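Local coordinates for protein cadherin-23 (Mus musculus, PDB 5UZ8) that probably mediates calcium-dependent adhesion and is thought to serve mechanotransduction in hearing, at residues A[221-226]-A[258-263]. Sequence-based numbering, arbitrary orientation.
Sequences PQFSKP and LTYSLE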
loop_
_atom_site.group_PDB
_atom_site.type_symbol
_atom_site.label_atom_id
_atom_site.label_comp_id
_atom_site.label_asym_id
_atom_site.label_seq_id
_atom_site.Cartn_x
_atom_site.Cartn_y
_atom_site.Cartn_z
ATOM N N PRO A 221 -10.811 -8.323 34.609
ATOM C CA PRO A 221 -11.182 -9.712 34.889
ATOM C C PRO A 221 -12.664 -9.863 35.231
ATOM O O PRO A 221 -13.235 -8.961 35.858
ATOM C CB PRO A 221 -10.333 -10.050 36.098
ATOM C CG PRO A 221 -9.165 -9.128 36.005
ATOM C CD PRO A 221 -9.716 -7.850 35.475
ATOM N N GLN A 222 -13.280 -10.946 34.779
ATOM C CA GLN A 222 -14.711 -11.204 35.020
ATOM C C GLN A 222 -14.885 -12.586 35.515
ATOM O O GLN A 222 -14.294 -13.520 34.948
ATOM C CB GLN A 222 -15.566 -11.293 33.719
ATOM C CG GLN A 222 -15.653 -10.132 32.851
ATOM C CD GLN A 222 -16.543 -10.468 31.650
ATOM O OE1 GLN A 222 -16.063 -10.954 30.602
ATOM N NE2 GLN A 222 -17.840 -10.275 31.824
ATOM N N PHE A 223 -15.784 -12.731 36.481
ATOM C CA PHE A 223 -16.393 -14.033 36.770
ATOM C C PHE A 223 -17.731 -14.220 36.016
ATOM O O PHE A 223 -18.404 -13.258 35.614
ATOM C CB PHE A 223 -16.596 -14.163 38.271
ATOM C CG PHE A 223 -15.315 -14.187 39.058
ATOM C CD1 PHE A 223 -14.669 -15.388 39.329
ATOM C CD2 PHE A 223 -14.749 -13.019 39.532
ATOM C CE1 PHE A 223 -13.499 -15.422 40.077
ATOM C CE2 PHE A 223 -13.572 -13.035 40.286
ATOM C CZ PHE A 223 -12.942 -14.240 40.547
ATOM N N SER A 224 -18.136 -15.474 35.874
ATOM C CA SER A 224 -19.324 -15.825 35.079
ATOM C C SER A 224 -20.646 -15.374 35.697
ATOM O O SER A 224 -21.621 -15.142 34.981
ATOM C CB SER A 224 -19.374 -17.333 34.866
ATOM O OG SER A 224 -19.545 -17.999 36.102
ATOM N N LYS A 225 -20.679 -15.263 37.025
ATOM C CA LYS A 225 -21.859 -14.775 37.716
ATOM C C LYS A 225 -21.456 -14.096 39.021
ATOM O O LYS A 225 -20.338 -14.270 39.471
ATOM C CB LYS A 225 -22.825 -15.950 37.959
ATOM C CG LYS A 225 -22.247 -17.079 38.789
ATOM C CD LYS A 225 -23.192 -18.263 38.868
ATOM C CE LYS A 225 -22.536 -19.399 39.618
ATOM N NZ LYS A 225 -23.484 -20.495 39.919
ATOM N N PRO A 226 -22.365 -13.309 39.612
ATOM C CA PRO A 226 -22.031 -12.539 40.790
ATOM C C PRO A 226 -22.080 -13.291 42.125
ATOM O O PRO A 226 -21.652 -12.729 43.143
ATOM C CB PRO A 226 -23.067 -11.405 40.765
ATOM C CG PRO A 226 -24.277 -12.030 40.130
ATOM C CD PRO A 226 -23.702 -12.953 39.086
ATOM N N LEU A 258 -3.878 -13.709 35.602
ATOM C CA LEU A 258 -4.730 -13.403 36.753
ATOM C C LEU A 258 -4.208 -13.992 38.033
ATOM O O LEU A 258 -3.711 -15.133 38.049
ATOM C CB LEU A 258 -6.137 -13.952 36.514
ATOM C CG LEU A 258 -6.848 -13.451 35.268
ATOM C CD1 LEU A 258 -8.207 -14.125 35.087
ATOM C CD2 LEU A 258 -6.991 -11.941 35.317
ATOM N N THR A 259 -4.337 -13.236 39.113
ATOM C CA THR A 259 -4.025 -13.747 40.419
ATOM C C THR A 259 -5.263 -13.571 41.300
ATOM O O THR A 259 -5.949 -12.537 41.238
ATOM C CB THR A 259 -2.768 -13.088 41.018
ATOM O OG1 THR A 259 -2.892 -11.684 40.970
ATOM C CG2 THR A 259 -1.549 -13.427 40.206
ATOM N N TYR A 260 -5.551 -14.583 42.113
ATOM C CA TYR A 260 -6.750 -14.607 42.980
ATOM C C TYR A 260 -6.428 -14.257 44.424
ATOM O O TYR A 260 -5.374 -14.606 44.948
ATOM C CB TYR A 260 -7.383 -15.990 42.959
ATOM C CG TYR A 260 -7.816 -16.382 41.586
ATOM C CD1 TYR A 260 -9.053 -15.988 41.087
ATOM C CD2 TYR A 260 -6.972 -17.105 40.750
ATOM C CE1 TYR A 260 -9.441 -16.347 39.800
ATOM C CE2 TYR A 260 -7.349 -17.439 39.455
ATOM C CZ TYR A 260 -8.587 -17.053 38.988
ATOM O OH TYR A 260 -8.976 -17.380 37.689
ATOM N N SER A 261 -7.358 -13.578 45.077
ATOM C CA SER A 261 -7.248 -13.280 46.481
ATOM C C SER A 261 -8.656 -13.312 47.065
ATOM O O SER A 261 -9.654 -13.350 46.311
ATOM C CB SER A 261 -6.584 -11.920 46.692
ATOM O OG SER A 261 -7.310 -10.896 46.024
ATOM N N LEU A 262 -8.720 -13.362 48.387
ATOM C CA LEU A 262 -9.971 -13.241 49.135
ATOM C C LEU A 262 -10.015 -11.949 49.942
ATOM O O LEU A 262 -8.981 -11.474 50.444
ATOM C CB LEU A 262 -10.115 -14.384 50.128
ATOM C CG LEU A 262 -10.072 -15.767 49.512
ATOM C CD1 LEU A 262 -10.197 -16.848 50.581
ATOM C CD2 LEU A 262 -11.152 -15.916 48.449
ATOM N N GLU A 263 -11.230 -11.443 50.116
ATOM C CA GLU A 263 -11.501 -10.221 50.893
ATOM C C GLU A 263 -12.719 -10.406 51.772
ATOM O O GLU A 263 -13.530 -11.332 51.577
ATOM C CB GLU A 263 -11.724 -9.023 49.949
ATOM C CG GLU A 263 -10.460 -8.352 49.487
ATOM C CD GLU A 263 -10.726 -7.214 48.505
ATOM O OE1 GLU A 263 -11.897 -6.801 48.339
ATOM O OE2 GLU A 263 -9.764 -6.747 47.889
#
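Tyr260, whose ring meets Phe223, is tied at its OH by a hydrogen bond from the backbone N of Ala247. The bond lies outside the two segments and satisfies the hydroxyl of a buried residue. It also restrains the far end of the ring. The CE1 edge faces the phenylalanine. Tyr260 CE1 comes 4.2 Å from Phe223 CZ, and the CZ atom sits near the tyrosine plane. From the phenylalanine side the approach is oblique. The two ring planes are inclined by about 55°, so this is neither a parallel stack nor a T-shaped one. Tyr260 CG lies anti to the carbonyl carbon (chi1 -61°), and this swings the ring from the strand toward Phe223. The segments belong to the third cadherin repeat of the fragment, a Greek-key beta sandwich. Leu258 leads into strand 259-263, an edge strand of a mixed sheet. Residues 221-226 run from the calcium-binding linker toward strand 227-233 on the other edge of that sheet. Gln222 is backbone hydrogen-bonded to Thr248. Tyr260 is buried, while Phe223 is only partly covered. Nearer the linker, Pro221 packs on Leu258. The methyl CD2 of Leu258 stands 3.6 Å from Pro221 CG. The same methyl is 3.9 Å from Pro221 CB, so one methyl of the leucine rests against the CB-CG side of the proline ring. Both residues also touch Asp249, a calcium ligand. A bound calcium ion lies about 5 Å from the side chain of Pro221. Ala297 of strand 290-298 touches both Pro221 and Phe223.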